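Local coordinates for hypothetical protein Paer03002360 (Pseudomonas aeruginosa, PDB 2ERV) that removes the primary acyl chain at the 3 position of lipid A by hydrolysing its ester bond, as a beta-barrel enzyme of the outer membrane, at residues V67-F70 against I75-F78; Y40-Y45 against E105-A110; A86-T91 against I125-A130. All coordinates share one frame; numbering follows the deposited sequence.

Contact 1. Residues V67-F70 against I75-F78; sequences VYEF and IKPF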
loop_
_atom_site.group_PDB
_atom_site.type_symbol
_atom_site.label_atom_id
_atom_site.label_comp_id
_atom_site.label_asym_id
_atom_site.label_seq_id
_atom_site.Cartn_x
_atom_site.Cartn_y
_atom_site.Cartn_z
ATOM N N VAL A 67 -1.708 6.774 -10.427
ATOM C CA VAL A 67 -3.002 7.219 -9.928
ATOM C C VAL A 67 -3.766 7.722 -11.084
ATOM O O VAL A 67 -3.250 8.563 -11.832
ATOM C CB VAL A 67 -2.806 8.383 -8.888
ATOM C CG1 VAL A 67 -4.142 9.025 -8.462
ATOM C CG2 VAL A 67 -2.072 7.852 -7.642
ATOM N N TYR A 68 -5.007 7.286 -11.233
ATOM C CA TYR A 68 -5.871 8.051 -12.118
ATOM C C TYR A 68 -6.795 8.910 -11.247
ATOM O O TYR A 68 -7.576 8.382 -10.463
ATOM C CB TYR A 68 -6.684 7.160 -13.080
ATOM C CG TYR A 68 -7.336 8.013 -14.138
ATOM C CD1 TYR A 68 -6.658 8.331 -15.339
ATOM C CD2 TYR A 68 -8.581 8.575 -13.914
ATOM C CE1 TYR A 68 -7.278 9.158 -16.330
ATOM C CE2 TYR A 68 -9.152 9.416 -14.833
ATOM C CZ TYR A 68 -8.491 9.692 -16.046
ATOM O OH TYR A 68 -9.109 10.512 -16.941
ATOM N N GLU A 69 -6.745 10.229 -11.430
ATOM C CA GLU A 69 -7.472 11.139 -10.575
ATOM C C GLU A 69 -8.529 11.749 -11.451
ATOM O O GLU A 69 -8.209 12.383 -12.440
ATOM C CB GLU A 69 -6.561 12.234 -10.042
ATOM C CG GLU A 69 -7.306 13.278 -9.213
ATOM C CD GLU A 69 -6.455 14.512 -8.980
ATOM O OE1 GLU A 69 -6.259 15.332 -9.935
ATOM O OE2 GLU A 69 -5.974 14.660 -7.836
ATOM N N PHE A 70 -9.789 11.525 -11.104
ATOM C CA PHE A 70 -10.893 12.079 -11.850
ATOM C C PHE A 70 -11.117 13.567 -11.504
ATOM O O PHE A 70 -10.870 13.984 -10.383
ATOM C CB PHE A 70 -12.162 11.275 -11.499
ATOM C CG PHE A 70 -12.126 9.855 -11.977
ATOM C CD1 PHE A 70 -12.618 9.537 -13.253
ATOM C CD2 PHE A 70 -11.585 8.828 -11.172
ATOM C CE1 PHE A 70 -12.592 8.207 -13.723
ATOM C CE2 PHE A 70 -11.524 7.480 -11.629
ATOM C CZ PHE A 70 -12.032 7.169 -12.922
ATOM N N ILE A 75 -13.688 17.577 -3.845
ATOM C CA ILE A 75 -13.451 16.105 -3.833
ATOM C C ILE A 75 -13.084 15.539 -5.207
ATOM O O ILE A 75 -13.873 15.618 -6.161
ATOM C CB ILE A 75 -14.674 15.333 -3.243
ATOM C CG1 ILE A 75 -15.180 16.046 -1.993
ATOM C CG2 ILE A 75 -14.280 13.902 -2.938
ATOM C CD1 ILE A 75 -16.193 15.286 -1.207
ATOM N N LYS A 76 -11.902 14.922 -5.311
ATOM C CA LYS A 76 -11.516 14.229 -6.551
ATOM C C LYS A 76 -11.417 12.725 -6.279
ATOM O O LYS A 76 -10.492 12.299 -5.605
ATOM C CB LYS A 76 -10.167 14.783 -7.110
ATOM C CG LYS A 76 -10.196 16.350 -7.390
ATOM C CD LYS A 76 -8.831 16.930 -7.846
ATOM C CE LYS A 76 -8.903 18.453 -8.158
ATOM N NZ LYS A 76 -9.918 19.217 -7.288
ATOM N N PRO A 77 -12.336 11.914 -6.814
ATOM C CA PRO A 77 -12.171 10.470 -6.721
ATOM C C PRO A 77 -10.931 10.026 -7.452
ATOM O O PRO A 77 -10.552 10.654 -8.473
ATOM C CB PRO A 77 -13.398 9.907 -7.428
ATOM C CG PRO A 77 -14.433 11.108 -7.520
ATOM C CD PRO A 77 -13.523 12.314 -7.604
ATOM N N PHE A 78 -10.299 8.934 -6.971
ATOM C CA PHE A 78 -9.100 8.431 -7.649
ATOM C C PHE A 78 -9.040 6.928 -7.526
ATOM O O PHE A 78 -9.607 6.363 -6.586
ATOM C CB PHE A 78 -7.806 9.075 -7.093
ATOM C CG PHE A 78 -7.476 8.684 -5.651
ATOM C CD1 PHE A 78 -7.845 9.525 -4.602
ATOM C CD2 PHE A 78 -6.767 7.506 -5.353
ATOM C CE1 PHE A 78 -7.540 9.193 -3.275
ATOM C CE2 PHE A 78 -6.472 7.156 -4.013
ATOM C CZ PHE A 78 -6.850 8.004 -2.979
#

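Contact 2. Residues Y40-Y45 against E105-A110; sequences YWDAGY and EDRIGA. With CA (calcium ion), chain C; CXE (pentaethylene glycol monodecyl ether), chain E.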
loop_
_atom_site.group_PDB
_atom_site.type_symbol
_atom_site.label_atom_id
_atom_site.label_comp_id
_atom_site.label_asym_id
_atom_site.label_seq_id
_atom_site.Cartn_x
_atom_site.Cartn_y
_atom_site.Cartn_z
ATOM N N TYR A 40 2.778 8.759 -7.513
ATOM C CA TYR A 40 3.613 9.146 -6.382
ATOM C C TYR A 40 4.551 8.026 -5.968
ATOM O O TYR A 40 4.309 6.841 -6.293
ATOM C CB TYR A 40 2.786 9.675 -5.200
ATOM C CG TYR A 40 1.825 8.665 -4.594
ATOM C CD1 TYR A 40 0.541 8.497 -5.121
ATOM C CD2 TYR A 40 2.205 7.890 -3.513
ATOM C CE1 TYR A 40 -0.371 7.574 -4.531
ATOM C CE2 TYR A 40 1.350 6.969 -2.943
ATOM C CZ TYR A 40 0.073 6.808 -3.448
ATOM O OH TYR A 40 -0.767 5.913 -2.837
ATOM N N TRP A 41 5.628 8.400 -5.273
ATOM C CA TRP A 41 6.513 7.403 -4.726
ATOM C C TRP A 41 5.989 7.160 -3.334
ATOM O O TRP A 41 5.729 8.098 -2.627
ATOM C CB TRP A 41 7.924 7.949 -4.600
ATOM C CG TRP A 41 8.572 8.266 -5.896
ATOM C CD1 TRP A 41 8.881 9.514 -6.396
ATOM C CD2 TRP A 41 9.014 7.322 -6.866
ATOM N NE1 TRP A 41 9.484 9.387 -7.629
ATOM C CE2 TRP A 41 9.597 8.050 -7.932
ATOM C CE3 TRP A 41 9.017 5.918 -6.929
ATOM C CZ2 TRP A 41 10.142 7.419 -9.060
ATOM C CZ3 TRP A 41 9.592 5.290 -8.042
ATOM C CH2 TRP A 41 10.143 6.045 -9.089
ATOM N N ASP A 42 5.876 5.907 -2.944
ATOM C CA ASP A 42 5.271 5.579 -1.657
ATOM C C ASP A 42 6.248 4.724 -0.802
ATOM O O ASP A 42 6.665 3.629 -1.219
ATOM C CB ASP A 42 3.953 4.836 -1.872
ATOM C CG ASP A 42 3.082 4.853 -0.627
ATOM O OD1 ASP A 42 3.027 5.905 0.039
ATOM O OD2 ASP A 42 2.395 3.901 -0.233
ATOM N N ALA A 43 6.597 5.238 0.369
ATOM C CA ALA A 43 7.414 4.514 1.366
ATOM C C ALA A 43 6.500 4.094 2.537
ATOM O O ALA A 43 5.693 4.903 3.023
ATOM C CB ALA A 43 8.551 5.403 1.866
ATOM N N GLY A 44 6.608 2.839 2.967
ATOM C CA GLY A 44 5.673 2.310 3.949
ATOM C C GLY A 44 6.394 1.554 5.044
ATOM O O GLY A 44 7.351 0.805 4.790
ATOM N N TYR A 45 5.956 1.764 6.278
ATOM C CA TYR A 45 6.449 0.934 7.354
ATOM C C TYR A 45 5.199 0.205 7.911
ATOM O O TYR A 45 4.259 0.868 8.301
ATOM C CB TYR A 45 7.144 1.782 8.449
ATOM C CG TYR A 45 7.110 1.011 9.717
ATOM C CD1 TYR A 45 7.894 -0.135 9.873
ATOM C CD2 TYR A 45 6.188 1.328 10.722
ATOM C CE1 TYR A 45 7.807 -0.903 11.019
ATOM C CE2 TYR A 45 6.082 0.558 11.883
ATOM C CZ TYR A 45 6.899 -0.559 12.021
ATOM O OH TYR A 45 6.785 -1.343 13.166
ATOM N N GLU A 105 5.691 -6.046 -3.769
ATOM C CA GLU A 105 4.476 -5.459 -3.221
ATOM C C GLU A 105 3.613 -5.113 -4.411
ATOM O O GLU A 105 4.050 -4.308 -5.207
ATOM C CB GLU A 105 4.800 -4.131 -2.529
ATOM C CG GLU A 105 3.589 -3.428 -1.899
ATOM C CD GLU A 105 3.964 -2.120 -1.206
ATOM O OE1 GLU A 105 4.573 -1.255 -1.889
ATOM O OE2 GLU A 105 3.680 -1.963 0.039
ATOM N N ASP A 106 2.432 -5.727 -4.558
ATOM C CA ASP A 106 1.453 -5.362 -5.606
ATOM C C ASP A 106 0.247 -4.750 -4.939
ATOM O O ASP A 106 -0.284 -5.340 -3.986
ATOM C CB ASP A 106 0.965 -6.618 -6.342
ATOM C CG ASP A 106 2.060 -7.299 -7.145
ATOM O OD1 ASP A 106 2.837 -6.629 -7.864
ATOM O OD2 ASP A 106 2.285 -8.516 -7.050
ATOM N N ARG A 107 -0.190 -3.575 -5.403
ATOM C CA ARG A 107 -1.259 -2.887 -4.701
ATOM C C ARG A 107 -2.263 -2.255 -5.655
ATOM O O ARG A 107 -1.904 -1.850 -6.777
ATOM C CB ARG A 107 -0.674 -1.780 -3.809
ATOM C CG ARG A 107 0.417 -0.988 -4.509
ATOM C CD ARG A 107 1.271 -0.185 -3.564
ATOM N NE ARG A 107 0.491 0.902 -2.990
ATOM C CZ ARG A 107 0.988 1.763 -2.109
ATOM N NH1 ARG A 107 2.223 1.627 -1.669
ATOM N NH2 ARG A 107 0.245 2.738 -1.676
ATOM N N ILE A 108 -3.509 -2.191 -5.204
ATOM C CA ILE A 108 -4.554 -1.345 -5.828
ATOM C C ILE A 108 -5.275 -0.579 -4.749
ATOM O O ILE A 108 -5.178 -0.920 -3.577
ATOM C CB ILE A 108 -5.580 -2.167 -6.617
ATOM C CG1 ILE A 108 -6.182 -3.260 -5.737
ATOM C CG2 ILE A 108 -4.934 -2.794 -7.814
ATOM C CD1 ILE A 108 -7.523 -3.773 -6.231
ATOM N N GLY A 109 -6.015 0.451 -5.124
ATOM C CA GLY A 109 -6.618 1.313 -4.137
ATOM C C GLY A 109 -7.597 2.256 -4.841
ATOM O O GLY A 109 -7.546 2.424 -6.075
ATOM N N ALA A 110 -8.447 2.888 -4.040
ATOM C CA ALA A 110 -9.388 3.886 -4.526
ATOM C C ALA A 110 -9.702 4.822 -3.355
ATOM O O ALA A 110 -9.651 4.409 -2.167
ATOM C CB ALA A 110 -10.676 3.174 -5.033
HETATM CA CA CA C . 2.747 -9.170 -9.369
HETATM C C10 CXE E . -10.818 -4.595 11.469
HETATM O O11 CXE E . -9.861 -3.992 10.597
HETATM C C12 CXE E . -10.309 -4.044 9.247
HETATM C C13 CXE E . -10.464 -2.630 8.694
HETATM O O14 CXE E . -10.075 -2.670 7.323
HETATM C C15 CXE E . -11.051 -2.155 6.428
HETATM C C16 CXE E . -11.000 -2.963 5.150
HETATM O O17 CXE E . -11.068 -2.058 4.067
HETATM C C18 CXE E . -11.640 -2.644 2.902
HETATM C C19 CXE E . -10.653 -2.599 1.746
HETATM O O20 CXE E . -10.718 -3.852 1.064
HETATM C C21 CXE E . -11.112 -3.764 -0.312
HETATM C C22 CXE E . -10.120 -2.880 -1.044
HETATM O O23 CXE E . -10.299 -2.976 -2.454
HETATM C C24 CXE E . -9.549 -1.961 -3.114
HETATM C C25 CXE E . -10.495 -1.344 -4.117
HETATM O O26 CXE E . -9.734 -0.894 -5.218
HETATM O O HOH W 1 5.241 1.027 -0.624
#

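Contact 3. Residues A86-T91 against I125-A130; sequences AAFSGT and IHYSNA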
loop_
_atom_site.group_PDB
_atom_site.type_symbol
_atom_site.label_atom_id
_atom_site.label_comp_id
_atom_site.label_asym_id
_atom_site.label_seq_id
_atom_site.Cartn_x
_atom_site.Cartn_y
_atom_site.Cartn_z
ATOM N N ALA A 86 9.504 -4.899 -1.004
ATOM C CA ALA A 86 9.320 -4.903 0.453
ATOM C C ALA A 86 10.341 -5.839 1.091
ATOM O O ALA A 86 10.665 -6.884 0.519
ATOM C CB ALA A 86 7.894 -5.381 0.814
ATOM N N ALA A 87 10.800 -5.480 2.296
ATOM C CA ALA A 87 11.675 -6.321 3.096
ATOM C C ALA A 87 10.986 -6.522 4.437
ATOM O O ALA A 87 10.647 -5.530 5.093
ATOM C CB ALA A 87 13.060 -5.616 3.306
ATOM N N PHE A 88 10.778 -7.788 4.816
ATOM C CA PHE A 88 10.168 -8.122 6.078
ATOM C C PHE A 88 11.250 -8.448 7.116
ATOM O O PHE A 88 12.385 -8.862 6.759
ATOM C CB PHE A 88 9.194 -9.312 5.938
ATOM C CG PHE A 88 7.881 -8.960 5.233
ATOM C CD1 PHE A 88 6.685 -8.899 5.953
ATOM C CD2 PHE A 88 7.841 -8.747 3.856
ATOM C CE1 PHE A 88 5.426 -8.588 5.285
ATOM C CE2 PHE A 88 6.617 -8.400 3.180
ATOM C CZ PHE A 88 5.411 -8.352 3.904
ATOM N N SER A 89 10.884 -8.272 8.380
ATOM C CA SER A 89 11.799 -8.537 9.493
ATOM C C SER A 89 11.976 -10.029 9.760
ATOM O O SER A 89 12.865 -10.408 10.536
ATOM C CB SER A 89 11.344 -7.772 10.747
ATOM O OG SER A 89 10.169 -8.358 11.265
ATOM N N GLY A 90 11.165 -10.885 9.127
ATOM C CA GLY A 90 11.381 -12.361 9.189
ATOM C C GLY A 90 10.688 -13.005 8.002
ATOM O O GLY A 90 10.052 -12.305 7.201
ATOM N N THR A 91 10.811 -14.320 7.851
ATOM C CA THR A 91 10.186 -14.997 6.721
ATOM C C THR A 91 8.808 -15.543 7.073
ATOM O O THR A 91 8.098 -16.006 6.180
ATOM C CB THR A 91 11.061 -16.168 6.229
ATOM O OG1 THR A 91 11.326 -17.030 7.332
ATOM C CG2 THR A 91 12.486 -15.702 5.813
ATOM N N ILE A 125 -3.246 -4.736 -0.711
ATOM C CA ILE A 125 -1.844 -4.928 -1.051
ATOM C C ILE A 125 -1.505 -6.383 -0.856
ATOM O O ILE A 125 -1.929 -6.990 0.127
ATOM C CB ILE A 125 -0.897 -4.060 -0.174
ATOM C CG1 ILE A 125 -1.362 -2.589 -0.192
ATOM C CG2 ILE A 125 0.531 -4.215 -0.679
ATOM C CD1 ILE A 125 -0.607 -1.685 0.775
ATOM N N HIS A 126 -0.775 -6.942 -1.818
ATOM C CA HIS A 126 -0.299 -8.327 -1.715
ATOM C C HIS A 126 1.217 -8.433 -1.801
ATOM O O HIS A 126 1.859 -7.737 -2.597
ATOM C CB HIS A 126 -0.960 -9.160 -2.834
ATOM C CG HIS A 126 -0.266 -10.459 -3.121
ATOM N ND1 HIS A 126 -0.439 -11.586 -2.340
ATOM C CD2 HIS A 126 0.576 -10.819 -4.124
ATOM C CE1 HIS A 126 0.280 -12.582 -2.847
ATOM N NE2 HIS A 126 0.920 -12.134 -3.915
ATOM N N TYR A 127 1.790 -9.316 -0.998
ATOM C CA TYR A 127 3.231 -9.459 -0.975
ATOM C C TYR A 127 3.579 -10.917 -1.249
ATOM O O TYR A 127 3.034 -11.809 -0.596
ATOM C CB TYR A 127 3.774 -9.105 0.428
ATOM C CG TYR A 127 3.544 -7.668 0.848
ATOM C CD1 TYR A 127 4.521 -6.693 0.610
ATOM C CD2 TYR A 127 2.360 -7.293 1.494
ATOM C CE1 TYR A 127 4.319 -5.355 1.008
ATOM C CE2 TYR A 127 2.159 -5.959 1.917
ATOM C CZ TYR A 127 3.143 -5.007 1.656
ATOM O OH TYR A 127 2.966 -3.685 2.052
ATOM N N SER A 128 4.461 -11.171 -2.215
ATOM C CA SER A 128 4.950 -12.557 -2.450
ATOM C C SER A 128 6.230 -12.480 -3.263
ATOM O O SER A 128 6.621 -11.405 -3.618
ATOM C CB SER A 128 3.898 -13.464 -3.099
ATOM O OG SER A 128 3.448 -12.902 -4.330
ATOM N N ASN A 129 6.860 -13.618 -3.567
ATOM C CA ASN A 129 8.206 -13.603 -4.142
ATOM C C ASN A 129 8.276 -14.209 -5.559
ATOM O O ASN A 129 9.374 -14.443 -6.105
ATOM C CB ASN A 129 9.237 -14.237 -3.148
ATOM C CG ASN A 129 8.974 -15.729 -2.874
ATOM O OD1 ASN A 129 8.643 -16.513 -3.793
ATOM N ND2 ASN A 129 9.122 -16.131 -1.629
ATOM N N ALA A 130 7.103 -14.382 -6.169
ATOM C CA ALA A 130 6.944 -14.907 -7.523
ATOM C C ALA A 130 7.491 -16.325 -7.692
ATOM O O ALA A 130 7.902 -16.705 -8.807
ATOM C CB ALA A 130 7.536 -13.974 -8.543
#

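Contact 1. Residues V67-F70 against I75-F78
Phe70 and Pro77 are joined by the one backbone hydrogen bond between residues 67-70 and 75-78: Phe70 N donates to Pro77 O at 2.9 Å. The same oxygen lies at the edge of the Phe70 ring, 3.4 Å from CD2. One residue further on, Phe78 CA sits 3.2 Å from Tyr68 O in a CA-H...O contact. Glu69 and Phe78 form an antiparallel non-hydrogen-bonded pair with both side chains on one face of the sheet. On that face Val67 CG1 packs against Phe78 CB at 3.9 Å. With CG opposite the backbone N (chi1 176°), Glu69 extends along it, and its carboxylate carbon CD rests 3.6 Å from Lys76 CD. These residues flank the turn of the beta hairpin formed by strands 57-70 and 75-88, adjacent staves of the barrel. Despite this contact the charged atoms part: Glu69 OE1 pairs with Arg36 on strand 35-48, while Lys76 NZ bonds to Gly72 O in the turn. On the opposite side of the sheet, Tyr68 CD2 stands over one face of the Phe70 ring, 3.7 Å above its plane. A detergent molecule touches Phe70, Pro77 and Phe78, and backbone bonds from Lys76 and Phe78 continue the sheet to strand 102-114.

Contact 2. Residues Y40-Y45 against E105-A110
Arg107 leaves its strand with CG between the backbone N and the carbonyl carbon (chi1 43°) and bends at chi3 (-69°), which carries its guanidinium across to Asp42, whose own CG is anti to the backbone N. Arg107 grips Asp42 end-on, with NH1 and NH2 both directed to OD2 at 2.7 and 2.8 Å. That oxygen lies close to the guanidinium plane, yet the carboxylate is turned steeply, 70° from it: NH1 meets the anti lone pair of OD2, whereas NH2 comes from above the carboxylate plane. Arg18 adds a salt bridge to OD2, and Ser22 holds OD1, so both oxygens are engaged. Tyr40 OH is 3.5 Å from Arg107 NH2 and hydrogen-bonds to Glu80. A water also bridges the strands, donating to Asp42 O and, at 2.7 Å, to Glu105 OE1. Glu105 OE1 also forms a long salt bridge to Arg107 NH1, while OE2 pairs with Arg18. Such closely set opposite charges should favour the ionised forms in this buried setting. Asp106 binds the calcium ion through OD2, and Ile108 meets a detergent molecule. Strands 35-48 and 102-114 are not neighbours in the sheet; their inward charges form a salt-bridge network across the interior of an outer-membrane beta-barrel.

Contact 3. Residues A86-T91 against I125-A130
Tyr127 has CG anti to the carbonyl carbon (chi1 -63°), which turns one face of its ring to Phe88 and its CD1-CE1 edge to Ala86. Beginning at CB, the side chain meets Phe88 CZ at 3.9 Å. At CG the same CZ comes in over the face of the tyrosine, 3.6 Å away and offset toward the rim. CD1 is shared, with Phe88 CE2 near it at 3.7 Å and the Ala86 methyl at its edge. CD2 lies further off, 4.0 Å from Phe88 CZ. CE1 also meets Ala86 CB, 3.6 Å away and near the ring plane. The hydroxyl at the tip makes a weak hydrogen bond to Glu105 OE2. The two rings thus form a T-shaped (edge-to-face) pair, Phe88 supplying the edge, with centroids 5.2 Å apart and planes at 89°. This pair lies inside the barrel and joins strands 75-88 and 119-128, which have strand 102-114 between them in the sheet. Trp48 meets both rings. Tyr127 is flanked in sequence by two members of the charge relay, His126 and Ser128, whose NE2 and OG hydrogen-bond at 2.7 Å. Glu140, the third member, bonds to His126 ND1. Asn129, critical for activity, hydrogen-bonds through ND2 to Ser100 and Lys133 O.

Overall arrangement
All three contacts belong to one antiparallel sheet curled into the barrel. Along the chain, contact 1 falls between the two segments of contact 2 and its segments precede those of contact 3, while contacts 2 and 3 alternate. The centre of contact 2 is about 3 Å from that of the chain; contacts 1 and 3 sit on opposite sides of it, their centres about 28 Å apart, although strand 75-88 runs through both. Contact 1 touches contact 2 where Val67 packs on Tyr40. Contacts 2 and 3, with centres about 13 Å apart, meet along strands 102-114 and 119-128. There the weak Glu105-Tyr127 hydrogen bond links the salt-bridge network to the strand bearing His126 and Ser128.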